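Local coordinates for probable porin (Pseudomonas aeruginosa, PDB 4FSP), which probably forms a monomeric outer-membrane beta-barrel channel of the OprD porin family that lets small solutes cross the outer membrane, at residues L126-L130 against P131-P135. Sequence-based numbering, arbitrary orientation.
Sequences LVPKL and PTIQP
Leu130 and Ile133 are the first and last residues of a tight, hairpin-like type I beta turn, with Pro131 and Thr132 between them, in the loop that follows strand 119-123 of this OprD-family barrel. They form one antiparallel hydrogen-bonded pair, joined by two backbone bonds. Leu130 N reaches Ile133 O at 2.7 Å and is nearly straight (N-H...O 168°); the return bond, Ile133 N to Leu130 O at 2.8 Å, is more bent (147°).

The tight side is largely apolar. Ile133 has CG1 anti to its backbone N (chi1 164°), which lays the chain against the Pro128 ring, where Ile133 CD1 meets Pro128 CG at 3.8 Å. On the other branch, Ile133 CG2 stands 4.1 Å from Leu130 CB. Phe145 and Leu165 also touch Ile133, joining the turn to strands 145-146 and 158-168. The close packing extends to Pro135, where Pro128 O sits over one face of the ring, 3.4 Å from Pro135 CD.

Only the Lys129 chain, exposed to solvent, is looser. It folds over through bends at chi3 and chi4, yet Lys129 NZ stops 3.6 Å from Gln134 OE1, too far to count as a hydrogen bond. On the side of the Pro135 ring away from Pro128 O, the same Lys129 NZ comes in beside Pro135 CD, 3.7 Å away.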
loop_
_atom_site.group_PDB
_atom_site.type_symbol
_atom_site.label_atom_id
_atom_site.label_comp_id
_atom_site.label_asym_id
_atom_site.label_seq_id
_atom_site.Cartn_x
_atom_site.Cartn_y
_atom_site.Cartn_z
ATOM N N LEU A 126 12.539 -1.573 6.650
ATOM C CA LEU A 126 11.857 -2.217 5.537
ATOM C C LEU A 126 10.551 -1.496 5.236
ATOM O O LEU A 126 9.856 -1.049 6.148
ATOM C CB LEU A 126 11.551 -3.679 5.887
ATOM C CG LEU A 126 12.738 -4.617 6.064
ATOM C CD1 LEU A 126 12.259 -5.965 6.570
ATOM C CD2 LEU A 126 13.484 -4.779 4.734
ATOM N N VAL A 127 10.215 -1.377 3.958
ATOM C CA VAL A 127 8.917 -0.847 3.578
ATOM C C VAL A 127 8.249 -1.905 2.698
ATOM O O VAL A 127 8.280 -1.825 1.469
ATOM C CB VAL A 127 9.066 0.517 2.863
ATOM C CG1 VAL A 127 7.709 1.121 2.531
ATOM C CG2 VAL A 127 9.809 1.487 3.755
ATOM N N PRO A 128 7.693 -2.948 3.329
ATOM C CA PRO A 128 7.177 -4.057 2.509
ATOM C C PRO A 128 5.960 -3.657 1.669
ATOM O O PRO A 128 5.111 -2.870 2.118
ATOM C CB PRO A 128 6.777 -5.116 3.547
ATOM C CG PRO A 128 7.513 -4.718 4.823
ATOM C CD PRO A 128 7.585 -3.216 4.776
ATOM N N LYS A 129 5.895 -4.179 0.449
ATOM C CA LYS A 129 4.717 -4.020 -0.398
ATOM C C LYS A 129 4.127 -5.384 -0.719
ATOM O O LYS A 129 4.342 -5.917 -1.806
ATOM C CB LYS A 129 5.073 -3.293 -1.697
ATOM C CG LYS A 129 5.620 -1.882 -1.501
ATOM C CD LYS A 129 5.426 -1.034 -2.759
ATOM C CE LYS A 129 4.045 -1.260 -3.408
ATOM N NZ LYS A 129 2.874 -0.927 -2.534
ATOM N N LEU A 130 3.364 -5.938 0.218
ATOM C CA LEU A 130 2.821 -7.294 0.065
ATOM C C LEU A 130 1.318 -7.350 0.360
ATOM O O LEU A 130 0.783 -6.484 1.067
ATOM C CB LEU A 130 3.569 -8.249 1.003
ATOM C CG LEU A 130 5.076 -8.354 0.820
ATOM C CD1 LEU A 130 5.670 -9.076 2.027
ATOM C CD2 LEU A 130 5.387 -9.103 -0.477
ATOM N N PRO A 131 0.631 -8.382 -0.159
ATOM C CA PRO A 131 -0.819 -8.468 0.058
ATOM C C PRO A 131 -1.192 -8.449 1.537
ATOM O O PRO A 131 -2.324 -8.110 1.895
ATOM C CB PRO A 131 -1.184 -9.837 -0.563
ATOM C CG PRO A 131 -0.157 -10.037 -1.645
ATOM C CD PRO A 131 1.124 -9.449 -1.054
ATOM N N THR A 132 -0.241 -8.808 2.391
ATOM C CA THR A 132 -0.484 -8.880 3.828
ATOM C C THR A 132 0.061 -7.668 4.555
ATOM O O THR A 132 -0.140 -7.525 5.765
ATOM C CB THR A 132 0.218 -10.100 4.440
ATOM O OG1 THR A 132 1.616 -10.030 4.135
ATOM C CG2 THR A 132 -0.352 -11.391 3.861
ATOM N N ILE A 133 0.789 -6.824 3.829
ATOM C CA ILE A 133 1.332 -5.606 4.412
ATOM C C ILE A 133 1.750 -4.615 3.326
ATOM O O ILE A 133 2.723 -4.847 2.605
ATOM C CB ILE A 133 2.474 -5.914 5.403
ATOM C CG1 ILE A 133 3.277 -4.642 5.707
ATOM C CG2 ILE A 133 3.358 -7.050 4.871
ATOM C CD1 ILE A 133 4.300 -4.822 6.812
ATOM N N GLN A 134 0.963 -3.542 3.202
ATOM C CA GLN A 134 1.122 -2.487 2.192
ATOM C C GLN A 134 1.299 -1.132 2.886
ATOM O O GLN A 134 0.560 -0.825 3.816
ATOM C CB GLN A 134 -0.149 -2.396 1.330
ATOM C CG GLN A 134 -0.360 -3.545 0.382
ATOM C CD GLN A 134 0.145 -3.234 -1.000
ATOM O OE1 GLN A 134 1.038 -3.913 -1.533
ATOM N NE2 GLN A 134 -0.428 -2.199 -1.603
ATOM N N PRO A 135 2.236 -0.296 2.402
ATOM C CA PRO A 135 2.467 1.010 3.041
ATOM C C PRO A 135 1.234 1.904 2.999
ATOM O O PRO A 135 0.375 1.744 2.121
ATOM C CB PRO A 135 3.571 1.636 2.182
ATOM C CG PRO A 135 3.475 0.934 0.858
ATOM C CD PRO A 135 2.999 -0.453 1.150
#